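Local coordinates for acyl-CoA dehydrogenase domain protein Tcur3481 (Thermomonospora curvata, PDB 6WY9) that probably works, together with its partner chain Tcur3483, as an FAD-dependent acyl-CoA dehydrogenase in bacterial steroid degradation, at residues B[117-123]-B[160-166]; B[143-147]-B[207-211]; B[172-176]-B[215-219]; B[182-187]-B[201-207]. All blocks are in the same frame, centred on the assembly; numbering follows the deposited sequence.

Contact 1: B[117-123]-B[160-166]; sequences RRLTVAL and AAHLLVS
Two parallel strands, 118-122 and 162-166, pair within the middle beta domain of the acyl-CoA dehydrogenase fold; their axes approach to 4.6 Å at 16°. Thr-120 pairs with Leu-163, Val-121 with Leu-164 and Ala-122 with Val-165, CA atoms 4.7 to 5.0 Å apart. Thr-120 (chi1 t) receives and gives a backbone bond: its N donates to His-162 O at 3.2 Å, and its O accepts from Leu-164 N at 3.0 Å. Its methyl CG2 lies 3.8 Å from Leu-163 CG, while its OG1 bonds to Pro-155 O. Ala-122 continues the pattern, Ala-122 N to Leu-164 O at 2.8 Å and Ser-166 N to Ala-122 O at 3.2 Å; its small CB sits 4.1 Å from Val-165 CG2. On the face of Leu-119 and Val-121, the latter is covered by helix 87-100. His-162, which has the most surface covered, brings the edge of its ring (chi1 -39°) toward Leu-119 and Arg-117; His-162 CB is 3.3 Å from Leu-119 CD2. Its ND1 bonds to Asp-179, and its NE2, met in the ring plane, accepts from Arg-117 NH2 at 2.9 Å. At the other end a water links Leu-123 O (2.8 Å) to Ser-166 OG (2.7 Å).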
loop_
_atom_site.group_PDB
_atom_site.type_symbol
_atom_site.label_atom_id
_atom_site.label_comp_id
_atom_site.label_asym_id
_atom_site.label_seq_id
_atom_site.Cartn_x
_atom_site.Cartn_y
_atom_site.Cartn_z
ATOM N N ARG B 117 -14.397 -42.163 0.299
ATOM C CA ARG B 117 -14.651 -41.543 -1.004
ATOM C C ARG B 117 -14.236 -40.086 -0.959
ATOM O O ARG B 117 -14.820 -39.303 -0.204
ATOM C CB ARG B 117 -16.128 -41.618 -1.387
ATOM C CG ARG B 117 -16.446 -40.992 -2.742
ATOM C CD ARG B 117 -17.959 -40.929 -3.053
ATOM N NE ARG B 117 -18.678 -42.133 -2.626
ATOM C CZ ARG B 117 -18.836 -43.226 -3.362
ATOM N NH1 ARG B 117 -19.523 -44.245 -2.873
ATOM N NH2 ARG B 117 -18.313 -43.308 -4.578
ATOM N N ARG B 118 -13.250 -39.719 -1.773
ATOM C CA ARG B 118 -12.836 -38.326 -1.891
ATOM C C ARG B 118 -13.209 -37.809 -3.272
ATOM O O ARG B 118 -13.449 -38.576 -4.209
ATOM C CB ARG B 118 -11.338 -38.140 -1.661
ATOM C CG ARG B 118 -10.866 -38.556 -0.242
ATOM C CD ARG B 118 -9.528 -37.932 0.126
ATOM N NE ARG B 118 -8.439 -38.249 -0.807
ATOM C CZ ARG B 118 -7.495 -39.158 -0.559
ATOM N NH1 ARG B 118 -7.518 -39.832 0.587
ATOM N NH2 ARG B 118 -6.534 -39.404 -1.450
ATOM N N LEU B 119 -13.215 -36.487 -3.379
ATOM C CA LEU B 119 -13.618 -35.791 -4.585
ATOM C C LEU B 119 -12.629 -34.673 -4.822
ATOM O O LEU B 119 -11.832 -34.326 -3.944
ATOM C CB LEU B 119 -15.031 -35.215 -4.453
ATOM C CG LEU B 119 -16.044 -36.312 -4.127
ATOM C CD1 LEU B 119 -17.264 -35.689 -3.499
ATOM C CD2 LEU B 119 -16.378 -36.922 -5.440
ATOM N N THR B 120 -12.686 -34.097 -6.017
ATOM C CA THR B 120 -12.060 -32.797 -6.203
ATOM C C THR B 120 -12.909 -32.020 -7.196
ATOM O O THR B 120 -13.897 -32.525 -7.738
ATOM C CB THR B 120 -10.584 -32.929 -6.644
ATOM O OG1 THR B 120 -10.006 -31.626 -6.765
ATOM C CG2 THR B 120 -10.472 -33.684 -7.993
ATOM N N VAL B 121 -12.534 -30.757 -7.396
ATOM C CA VAL B 121 -13.249 -29.876 -8.302
ATOM C C VAL B 121 -12.259 -29.314 -9.312
ATOM O O VAL B 121 -11.124 -28.958 -8.957
ATOM C CB VAL B 121 -13.956 -28.750 -7.529
ATOM C CG1 VAL B 121 -14.884 -29.389 -6.525
ATOM C CG2 VAL B 121 -12.923 -27.824 -6.803
ATOM N N ALA B 122 -12.712 -29.222 -10.556
ATOM C CA ALA B 122 -11.931 -28.763 -11.701
ATOM C C ALA B 122 -12.648 -27.518 -12.216
ATOM O O ALA B 122 -13.517 -27.591 -13.083
ATOM C CB ALA B 122 -11.810 -29.868 -12.775
ATOM N N LEU B 123 -12.279 -26.368 -11.646
ATOM C CA LEU B 123 -12.950 -25.104 -11.868
ATOM C C LEU B 123 -12.077 -24.131 -12.631
ATOM O O LEU B 123 -12.539 -23.031 -12.920
ATOM C CB LEU B 123 -13.362 -24.481 -10.506
ATOM C CG LEU B 123 -14.257 -25.379 -9.636
ATOM C CD1 LEU B 123 -14.542 -24.705 -8.286
ATOM C CD2 LEU B 123 -15.568 -25.599 -10.424
ATOM N N ALA B 160 -8.844 -39.290 -5.668
ATOM C CA ALA B 160 -10.211 -38.793 -5.834
ATOM C C ALA B 160 -10.984 -39.731 -6.765
ATOM O O ALA B 160 -10.489 -40.084 -7.838
ATOM C CB ALA B 160 -10.204 -37.371 -6.382
ATOM N N ALA B 161 -12.176 -40.163 -6.339
ATOM C CA ALA B 161 -12.959 -41.110 -7.138
ATOM C C ALA B 161 -13.836 -40.404 -8.182
ATOM O O ALA B 161 -14.201 -41.002 -9.205
ATOM C CB ALA B 161 -13.815 -41.984 -6.217
ATOM N N HIS B 162 -14.169 -39.139 -7.944
ATOM C CA HIS B 162 -15.038 -38.364 -8.808
ATOM C C HIS B 162 -14.600 -36.915 -8.758
ATOM O O HIS B 162 -14.032 -36.460 -7.761
ATOM C CB HIS B 162 -16.507 -38.441 -8.389
ATOM C CG HIS B 162 -16.936 -39.793 -7.922
ATOM N ND1 HIS B 162 -17.419 -40.754 -8.778
ATOM C CD2 HIS B 162 -16.971 -40.337 -6.685
ATOM C CE1 HIS B 162 -17.728 -41.840 -8.091
ATOM N NE2 HIS B 162 -17.470 -41.611 -6.816
ATOM N N LEU B 163 -14.882 -36.198 -9.843
ATOM C CA LEU B 163 -14.574 -34.785 -10.000
ATOM C C LEU B 163 -15.824 -34.037 -10.439
ATOM O O LEU B 163 -16.574 -34.520 -11.290
ATOM C CB LEU B 163 -13.496 -34.555 -11.063
ATOM C CG LEU B 163 -12.167 -35.310 -11.030
ATOM C CD1 LEU B 163 -12.344 -36.666 -11.692
ATOM C CD2 LEU B 163 -11.098 -34.479 -11.762
ATOM N N LEU B 164 -16.037 -32.851 -9.873
ATOM C CA LEU B 164 -16.973 -31.899 -10.444
ATOM C C LEU B 164 -16.204 -30.999 -11.405
ATOM O O LEU B 164 -15.246 -30.325 -10.995
ATOM C CB LEU B 164 -17.646 -31.075 -9.349
ATOM C CG LEU B 164 -18.330 -31.863 -8.253
ATOM C CD1 LEU B 164 -19.109 -30.938 -7.345
ATOM C CD2 LEU B 164 -19.268 -32.993 -8.863
ATOM N N VAL B 165 -16.642 -30.961 -12.662
ATOM C CA VAL B 165 -15.953 -30.283 -13.763
ATOM C C VAL B 165 -16.884 -29.211 -14.327
ATOM O O VAL B 165 -18.004 -29.532 -14.729
ATOM C CB VAL B 165 -15.591 -31.280 -14.885
ATOM C CG1 VAL B 165 -14.987 -30.548 -16.126
ATOM C CG2 VAL B 165 -14.687 -32.391 -14.363
ATOM N N SER B 166 -16.416 -27.957 -14.396
ATOM C CA SER B 166 -17.213 -26.904 -15.009
ATOM C C SER B 166 -17.002 -26.914 -16.529
ATOM O O SER B 166 -15.884 -27.133 -17.019
ATOM C CB SER B 166 -16.858 -25.534 -14.382
ATOM O OG SER B 166 -15.569 -25.095 -14.770
HETATM O O HOH W 1 -15.343 -22.951 -13.149
#

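Contact 2: B[143-147]-B[207-211]; sequences DGWRL and PARAL
Trp-145 and Ala-208 form an antiparallel hydrogen-bonded pair: Ala-208 N donates to Trp-145 O at 2.8 Å and Trp-145 N to Ala-208 O at 3.0 Å, CA atoms 5.0 Å apart. This joins strands 144-147 and 207-210 of the middle beta domain's mixed sheet, but the strands splay, their axes meeting at 126° with a closest approach of 4.6 Å. Arg-146 and Pro-207 follow as a non-hydrogen-bonded pair, CA to CA 4.7 Å. Pro-207 CA makes a CA-H...O contact to Trp-145 O at 3.4 Å. On the Gly-144 side of Trp-145 the strands separate and a water enters, donating to Asp-143 O (3.2 Å) and accepting from Ala-210 N (2.9 Å). Arg-209, its CB directed away, curls back through three m rotamers to a long salt bridge, Arg-209 NH2 to Asp-143 OD1 at 3.8 Å; Asp-143 O lies over one face of its guanidinium. The extended Arg-146 puts NH2 3.3 Å from Pro-207 CG, while its charge pairs with Asp-141. On the face of Trp-145 and Ala-208 the contact turns apolar: the indole (chi1 m, chi2 81°) meets Phe-176 edge-to-face, Trp-145 CD1 lies 4.1 Å from Ala-210 CB, and Leu-147 (chi1 m, chi2 t) sets CD1 3.8 Å from Ala-208 CB.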
loop_
_atom_site.group_PDB
_atom_site.type_symbol
_atom_site.label_atom_id
_atom_site.label_comp_id
_atom_site.label_asym_id
_atom_site.label_seq_id
_atom_site.Cartn_x
_atom_site.Cartn_y
_atom_site.Cartn_z
ATOM N N ASP B 143 -29.655 -38.823 -21.958
ATOM C CA ASP B 143 -29.825 -38.122 -20.687
ATOM C C ASP B 143 -28.495 -37.796 -20.005
ATOM O O ASP B 143 -28.486 -37.418 -18.827
ATOM C CB ASP B 143 -30.725 -38.934 -19.747
ATOM C CG ASP B 143 -30.310 -40.392 -19.648
ATOM O OD1 ASP B 143 -30.719 -41.059 -18.672
ATOM O OD2 ASP B 143 -29.572 -40.870 -20.538
ATOM N N GLY B 144 -27.380 -37.923 -20.720
ATOM C CA GLY B 144 -26.095 -37.555 -20.171
ATOM C C GLY B 144 -25.386 -36.507 -21.001
ATOM O O GLY B 144 -25.998 -35.814 -21.827
ATOM N N TRP B 145 -24.080 -36.407 -20.806
ATOM C CA TRP B 145 -23.274 -35.388 -21.454
ATOM C C TRP B 145 -21.918 -35.979 -21.798
ATOM O O TRP B 145 -21.445 -36.909 -21.140
ATOM C CB TRP B 145 -23.086 -34.157 -20.543
ATOM C CG TRP B 145 -24.370 -33.502 -20.194
ATOM C CD1 TRP B 145 -25.248 -33.887 -19.237
ATOM C CD2 TRP B 145 -24.933 -32.354 -20.820
ATOM N NE1 TRP B 145 -26.332 -33.052 -19.225
ATOM C CE2 TRP B 145 -26.164 -32.097 -20.187
ATOM C CE3 TRP B 145 -24.514 -31.516 -21.856
ATOM C CZ2 TRP B 145 -26.994 -31.044 -20.561
ATOM C CZ3 TRP B 145 -25.333 -30.460 -22.226
ATOM C CH2 TRP B 145 -26.563 -30.236 -21.579
ATOM N N ARG B 146 -21.282 -35.409 -22.820
ATOM C CA ARG B 146 -19.865 -35.652 -23.049
ATOM C C ARG B 146 -19.116 -34.328 -23.056
ATOM O O ARG B 146 -19.554 -33.361 -23.695
ATOM C CB ARG B 146 -19.653 -36.428 -24.343
ATOM C CG ARG B 146 -20.262 -37.791 -24.256
ATOM C CD ARG B 146 -19.884 -38.653 -25.416
ATOM N NE ARG B 146 -20.511 -39.965 -25.316
ATOM C CZ ARG B 146 -19.984 -40.996 -24.668
ATOM N NH1 ARG B 146 -20.619 -42.165 -24.630
ATOM N NH2 ARG B 146 -18.819 -40.867 -24.063
ATOM N N LEU B 147 -17.992 -34.306 -22.329
ATOM C CA LEU B 147 -17.160 -33.141 -22.079
ATOM C C LEU B 147 -15.851 -33.252 -22.845
ATOM O O LEU B 147 -15.187 -34.297 -22.818
ATOM C CB LEU B 147 -16.822 -33.004 -20.581
ATOM C CG LEU B 147 -17.960 -33.129 -19.557
ATOM C CD1 LEU B 147 -17.477 -32.921 -18.125
ATOM C CD2 LEU B 147 -19.104 -32.171 -19.894
ATOM N N PRO B 207 -17.796 -39.109 -20.595
ATOM C CA PRO B 207 -19.174 -39.190 -20.082
ATOM C C PRO B 207 -19.328 -38.449 -18.760
ATOM O O PRO B 207 -18.455 -38.513 -17.882
ATOM C CB PRO B 207 -19.397 -40.695 -19.912
ATOM C CG PRO B 207 -18.378 -41.331 -20.803
ATOM C CD PRO B 207 -17.185 -40.434 -20.788
ATOM N N ALA B 208 -20.446 -37.730 -18.625
ATOM C CA ALA B 208 -20.689 -36.956 -17.410
ATOM C C ALA B 208 -22.179 -36.799 -17.180
ATOM O O ALA B 208 -22.991 -36.971 -18.093
ATOM C CB ALA B 208 -20.059 -35.557 -17.452
ATOM N N ARG B 209 -22.514 -36.433 -15.947
ATOM C CA ARG B 209 -23.887 -36.214 -15.518
ATOM C C ARG B 209 -23.980 -34.819 -14.929
ATOM O O ARG B 209 -23.126 -34.426 -14.128
ATOM C CB ARG B 209 -24.304 -37.238 -14.466
ATOM C CG ARG B 209 -24.030 -38.675 -14.853
ATOM C CD ARG B 209 -24.938 -39.093 -15.988
ATOM N NE ARG B 209 -26.337 -39.116 -15.572
ATOM C CZ ARG B 209 -27.332 -39.615 -16.307
ATOM N NH1 ARG B 209 -27.085 -40.138 -17.500
ATOM N NH2 ARG B 209 -28.576 -39.593 -15.842
ATOM N N ALA B 210 -25.011 -34.073 -15.311
ATOM C CA ALA B 210 -25.131 -32.699 -14.838
ATOM C C ALA B 210 -25.606 -32.638 -13.387
ATOM O O ALA B 210 -26.355 -33.505 -12.913
ATOM C CB ALA B 210 -26.092 -31.915 -15.738
ATOM N N LEU B 211 -25.145 -31.607 -12.671
ATOM C CA LEU B 211 -25.825 -31.121 -11.476
ATOM C C LEU B 211 -26.895 -30.106 -11.901
ATOM O O LEU B 211 -26.971 -29.701 -13.064
ATOM C CB LEU B 211 -24.839 -30.494 -10.478
ATOM C CG LEU B 211 -23.976 -31.425 -9.624
ATOM C CD1 LEU B 211 -23.007 -32.175 -10.528
ATOM C CD2 LEU B 211 -23.179 -30.648 -8.505
HETATM O O HOH W 2 -27.028 -35.398 -16.874
#

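Contact 3: B[172-176]-B[215-219]; sequences GPGLF and ALPWT
Leu-175 overlaps the first turn of the helix beginning at Ala-215: its CB is 4.0 Å from Ala-215 CB, its CD1 4.4 Å from Leu-216 CD1, and its CD2 3.2 Å from Thr-219 OG1. With chi1 t and chi2 p, the side chain leaves an extended strand, 172-176, and reaches residues one helical turn apart, 215 and 219. Strand and helix axes come within 7.0 Å and cross at 74°, so the overlap is confined to a short patch of 247 Å² in total; the closest CA atoms are those of Leu-175 and Leu-216, 5.2 Å apart. Leu-216, also t then p, lies along the strand toward its start, with CD2 3.5 Å from Pro-173 CB and 4.0 Å from Gly-174 O. Gly-174 meets Leu-216 through its backbone, and Phe-176 turns to the other side of the sheet, where Trp-145 meets it edge-to-face. No hydrogen bond crosses between the segments. Thr-219 spends its hydroxyl inside the helix: in the m rotamer its OG1 donates to Ala-215 O at 2.7 Å, beside the backbone bond from Thr-219 N to the same Ala-215 O at 2.8 Å. Helix 87-100 closes over Thr-219 through Val-92 and Ala-96. This is apolar packing of a helix start on a sheet face, where the middle beta domain of an acyl-CoA dehydrogenase hands over to its C-terminal helical domain.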
loop_
_atom_site.group_PDB
_atom_site.type_symbol
_atom_site.label_atom_id
_atom_site.label_comp_id
_atom_site.label_asym_id
_atom_site.label_seq_id
_atom_site.Cartn_x
_atom_site.Cartn_y
_atom_site.Cartn_z
ATOM N N GLY B 172 -25.434 -22.809 -21.646
ATOM C CA GLY B 172 -24.544 -21.987 -20.860
ATOM C C GLY B 172 -23.658 -22.793 -19.921
ATOM O O GLY B 172 -23.649 -24.026 -19.930
ATOM N N PRO B 173 -22.890 -22.104 -19.088
ATOM C CA PRO B 173 -21.968 -22.810 -18.183
ATOM C C PRO B 173 -22.715 -23.720 -17.211
ATOM O O PRO B 173 -23.819 -23.408 -16.768
ATOM C CB PRO B 173 -21.262 -21.667 -17.444
ATOM C CG PRO B 173 -21.533 -20.426 -18.288
ATOM C CD PRO B 173 -22.862 -20.645 -18.904
ATOM N N GLY B 174 -22.104 -24.858 -16.864
ATOM C CA GLY B 174 -22.693 -25.735 -15.871
ATOM C C GLY B 174 -21.649 -26.506 -15.078
ATOM O O GLY B 174 -20.443 -26.339 -15.253
ATOM N N LEU B 175 -22.126 -27.363 -14.186
ATOM C CA LEU B 175 -21.239 -28.182 -13.375
ATOM C C LEU B 175 -21.664 -29.644 -13.539
ATOM O O LEU B 175 -22.863 -29.971 -13.462
ATOM C CB LEU B 175 -21.262 -27.718 -11.897
ATOM C CG LEU B 175 -20.136 -28.176 -10.959
ATOM C CD1 LEU B 175 -18.782 -27.690 -11.472
ATOM C CD2 LEU B 175 -20.363 -27.667 -9.525
ATOM N N PHE B 176 -20.683 -30.517 -13.800
ATOM C CA PHE B 176 -20.942 -31.902 -14.190
ATOM C C PHE B 176 -20.081 -32.842 -13.374
ATOM O O PHE B 176 -18.888 -32.585 -13.191
ATOM C CB PHE B 176 -20.631 -32.137 -15.669
ATOM C CG PHE B 176 -21.348 -31.202 -16.597
ATOM C CD1 PHE B 176 -20.901 -29.888 -16.774
ATOM C CD2 PHE B 176 -22.456 -31.646 -17.299
ATOM C CE1 PHE B 176 -21.585 -29.032 -17.655
ATOM C CE2 PHE B 176 -23.139 -30.822 -18.162
ATOM C CZ PHE B 176 -22.700 -29.516 -18.351
ATOM N N ALA B 215 -25.873 -24.946 -10.028
ATOM C CA ALA B 215 -24.740 -25.541 -9.325
ATOM C C ALA B 215 -23.461 -24.738 -9.514
ATOM O O ALA B 215 -22.683 -24.590 -8.566
ATOM C CB ALA B 215 -24.517 -26.979 -9.781
ATOM N N LEU B 216 -23.218 -24.228 -10.728
ATOM C CA LEU B 216 -21.900 -23.610 -10.998
ATOM C C LEU B 216 -21.723 -22.327 -10.211
ATOM O O LEU B 216 -20.743 -22.221 -9.445
ATOM C CB LEU B 216 -21.722 -23.376 -12.501
ATOM C CG LEU B 216 -20.374 -22.671 -12.796
ATOM C CD1 LEU B 216 -19.209 -23.377 -12.150
ATOM C CD2 LEU B 216 -20.076 -22.477 -14.305
ATOM N N PRO B 217 -22.589 -21.315 -10.342
ATOM C CA PRO B 217 -22.341 -20.081 -9.570
ATOM C C PRO B 217 -22.389 -20.336 -8.076
ATOM O O PRO B 217 -21.630 -19.724 -7.325
ATOM C CB PRO B 217 -23.450 -19.117 -10.031
ATOM C CG PRO B 217 -24.377 -19.943 -10.969
ATOM C CD PRO B 217 -23.932 -21.363 -10.952
ATOM N N TRP B 218 -23.264 -21.245 -7.621
ATOM C CA TRP B 218 -23.288 -21.598 -6.203
ATOM C C TRP B 218 -21.953 -22.196 -5.760
ATOM O O TRP B 218 -21.394 -21.836 -4.708
ATOM C CB TRP B 218 -24.417 -22.579 -5.956
ATOM C CG TRP B 218 -24.751 -22.789 -4.559
ATOM C CD1 TRP B 218 -25.668 -22.096 -3.828
ATOM C CD2 TRP B 218 -24.231 -23.807 -3.703
ATOM N NE1 TRP B 218 -25.741 -22.609 -2.555
ATOM C CE2 TRP B 218 -24.867 -23.662 -2.452
ATOM C CE3 TRP B 218 -23.286 -24.821 -3.867
ATOM C CZ2 TRP B 218 -24.592 -24.497 -1.372
ATOM C CZ3 TRP B 218 -23.015 -25.654 -2.786
ATOM C CH2 TRP B 218 -23.671 -25.488 -1.561
ATOM N N THR B 219 -21.439 -23.135 -6.543
ATOM C CA THR B 219 -20.206 -23.787 -6.141
ATOM C C THR B 219 -19.044 -22.794 -6.142
ATOM O O THR B 219 -18.177 -22.849 -5.269
ATOM C CB THR B 219 -19.939 -24.993 -7.047
ATOM O OG1 THR B 219 -21.012 -25.916 -6.901
ATOM C CG2 THR B 219 -18.657 -25.709 -6.623
#

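Contact 4: B[182-187]-B[201-207]; sequences APGLSW and LTLDAVP
Ser-186 satisfies both its backbone groups on Thr-202: Thr-202 N donates to Ser-186 O at 2.7 Å, and Ser-186 N to Thr-202 O at 2.9 Å. Gly-184 O takes the next donor, Asp-204 N, at 2.8 Å. Ahead of the strand, Ala-182 to Leu-185 make a type II turn closed by a weak bond, Leu-185 N to Ala-182 O at 3.3 Å; Gly-184 has phi/psi 80/3, and a CB there would clash with Asp-204 O. These residues open a beta hairpin of strands 185-191 and 197-203 at the edge of the middle beta domain; segments 185-187 and 201-203 run antiparallel at 158°. Leu-185 pairs with Leu-203 and Trp-187 with Leu-201, both non-hydrogen-bonded. At 204-205 the chain turns a corner; Ala-205 (54/49) and Val-206 face Leu-147 in a G1 beta bulge, with Ala-205 N bonded to Ser-148 OG and Ala-205 O to Arg-146 NH2. Within the turn, Ala-182 CB packs 3.5 Å from Val-206 CG1, and Leu-185 CD1 (chi1 t) 3.3 Å from Leu-201 CD2.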
loop_
_atom_site.group_PDB
_atom_site.type_symbol
_atom_site.label_atom_id
_atom_site.label_comp_id
_atom_site.label_asym_id
_atom_site.label_seq_id
_atom_site.Cartn_x
_atom_site.Cartn_y
_atom_site.Cartn_z
ATOM N N ALA B 182 -13.380 -42.492 -15.784
ATOM C CA ALA B 182 -14.213 -42.354 -16.976
ATOM C C ALA B 182 -13.383 -42.515 -18.251
ATOM O O ALA B 182 -12.235 -42.050 -18.308
ATOM C CB ALA B 182 -14.899 -40.984 -16.986
ATOM N N PRO B 183 -13.941 -43.110 -19.311
ATOM C CA PRO B 183 -13.209 -43.162 -20.582
ATOM C C PRO B 183 -13.021 -41.759 -21.147
ATOM O O PRO B 183 -13.856 -40.868 -20.966
ATOM C CB PRO B 183 -14.098 -44.030 -21.487
ATOM C CG PRO B 183 -15.459 -43.956 -20.905
ATOM C CD PRO B 183 -15.312 -43.633 -19.426
ATOM N N GLY B 184 -11.890 -41.561 -21.817
ATOM C CA GLY B 184 -11.547 -40.254 -22.348
ATOM C C GLY B 184 -10.967 -39.270 -21.350
ATOM O O GLY B 184 -10.687 -38.121 -21.721
ATOM N N LEU B 185 -10.765 -39.661 -20.101
ATOM C CA LEU B 185 -10.244 -38.750 -19.094
ATOM C C LEU B 185 -8.783 -39.082 -18.837
ATOM O O LEU B 185 -8.449 -40.248 -18.615
ATOM C CB LEU B 185 -11.052 -38.879 -17.808
ATOM C CG LEU B 185 -10.693 -37.946 -16.677
ATOM C CD1 LEU B 185 -11.246 -36.576 -17.048
ATOM C CD2 LEU B 185 -11.319 -38.487 -15.416
ATOM N N SER B 186 -7.907 -38.079 -18.850
ATOM C CA SER B 186 -6.536 -38.368 -18.445
ATOM C C SER B 186 -5.950 -37.139 -17.784
ATOM O O SER B 186 -6.445 -36.020 -17.972
ATOM C CB SER B 186 -5.680 -38.822 -19.632
ATOM O OG SER B 186 -5.524 -37.778 -20.567
ATOM N N TRP B 187 -4.904 -37.329 -16.982
ATOM C CA TRP B 187 -4.269 -36.114 -16.487
ATOM C C TRP B 187 -2.761 -36.270 -16.391
ATOM O O TRP B 187 -2.214 -37.369 -16.450
ATOM C CB TRP B 187 -4.850 -35.645 -15.145
ATOM C CG TRP B 187 -4.753 -36.606 -14.035
ATOM C CD1 TRP B 187 -3.701 -36.753 -13.167
ATOM C CD2 TRP B 187 -5.761 -37.525 -13.606
ATOM N NE1 TRP B 187 -3.986 -37.727 -12.239
ATOM C CE2 TRP B 187 -5.245 -38.216 -12.481
ATOM C CE3 TRP B 187 -7.043 -37.841 -14.062
ATOM C CZ2 TRP B 187 -5.968 -39.212 -11.815
ATOM C CZ3 TRP B 187 -7.763 -38.834 -13.396
ATOM C CH2 TRP B 187 -7.223 -39.503 -12.285
ATOM N N LEU B 201 -5.924 -31.692 -16.507
ATOM C CA LEU B 201 -6.928 -32.676 -16.885
ATOM C C LEU B 201 -7.239 -32.560 -18.379
ATOM O O LEU B 201 -7.524 -31.457 -18.864
ATOM C CB LEU B 201 -8.190 -32.407 -16.062
ATOM C CG LEU B 201 -8.904 -33.426 -15.174
ATOM C CD1 LEU B 201 -10.381 -32.987 -15.032
ATOM C CD2 LEU B 201 -8.760 -34.882 -15.708
ATOM N N THR B 202 -7.167 -33.672 -19.116
ATOM C CA THR B 202 -7.621 -33.704 -20.508
ATOM C C THR B 202 -8.898 -34.532 -20.593
ATOM O O THR B 202 -8.938 -35.673 -20.111
ATOM C CB THR B 202 -6.557 -34.274 -21.468
ATOM O OG1 THR B 202 -5.446 -33.376 -21.568
ATOM C CG2 THR B 202 -7.133 -34.437 -22.870
ATOM N N LEU B 203 -9.937 -33.965 -21.214
ATOM C CA LEU B 203 -11.225 -34.629 -21.368
ATOM C C LEU B 203 -11.513 -34.794 -22.852
ATOM O O LEU B 203 -11.642 -33.809 -23.582
ATOM C CB LEU B 203 -12.339 -33.829 -20.695
ATOM C CG LEU B 203 -12.156 -33.565 -19.210
ATOM C CD1 LEU B 203 -11.740 -32.141 -19.011
ATOM C CD2 LEU B 203 -13.472 -33.804 -18.498
ATOM N N ASP B 204 -11.619 -36.032 -23.305
ATOM C CA ASP B 204 -11.926 -36.276 -24.712
ATOM C C ASP B 204 -13.274 -36.997 -24.738
ATOM O O ASP B 204 -13.342 -38.222 -24.580
ATOM C CB ASP B 204 -10.792 -37.055 -25.351
ATOM C CG ASP B 204 -11.088 -37.485 -26.757
ATOM O OD1 ASP B 204 -12.113 -37.071 -27.343
ATOM O OD2 ASP B 204 -10.275 -38.280 -27.269
ATOM N N ALA B 205 -14.343 -36.209 -24.892
ATOM C CA ALA B 205 -15.705 -36.726 -24.980
ATOM C C ALA B 205 -16.019 -37.609 -23.773
ATOM O O ALA B 205 -16.517 -38.733 -23.901
ATOM C CB ALA B 205 -15.920 -37.480 -26.293
ATOM N N VAL B 206 -15.724 -37.085 -22.592
ATOM C CA VAL B 206 -15.813 -37.863 -21.352
ATOM C C VAL B 206 -17.274 -37.932 -20.910
ATOM O O VAL B 206 -17.929 -36.887 -20.807
ATOM C CB VAL B 206 -14.954 -37.235 -20.254
ATOM C CG1 VAL B 206 -15.099 -38.053 -18.976
ATOM C CG2 VAL B 206 -13.467 -37.100 -20.663
ATOM N N PRO B 207 -17.796 -39.109 -20.595
ATOM C CA PRO B 207 -19.174 -39.190 -20.082
ATOM C C PRO B 207 -19.328 -38.449 -18.760
ATOM O O PRO B 207 -18.455 -38.513 -17.882
ATOM C CB PRO B 207 -19.397 -40.695 -19.912
ATOM C CG PRO B 207 -18.378 -41.331 -20.803
ATOM C CD PRO B 207 -17.185 -40.434 -20.788
#

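Overall arrangement
Contacts 1, 2 and 4 are strand pairings within one mixed sheet, whereas contact 3 sets a helix against it. Contacts 1 and 3 are buried, and strands 160-169 and 172-179 join them as neighbours, Val-165 N lying 2.8 Å from Phe-176 O. Contacts 2 and 4 are partly exposed: they share Pro-207 and strand 206-210, and contact 4 nests within the loop that contact 2 closes. Chemistry follows place. Contact 1 has the longest run of backbone bonds, contact 2 adds water and a long salt bridge at its open end, contact 4 relies on hairpin bonds and turns, and contact 3 is mainly apolar without crossing hydrogen bonds. Leu-163 packing on Leu-201 ties contact 1 to contact 4.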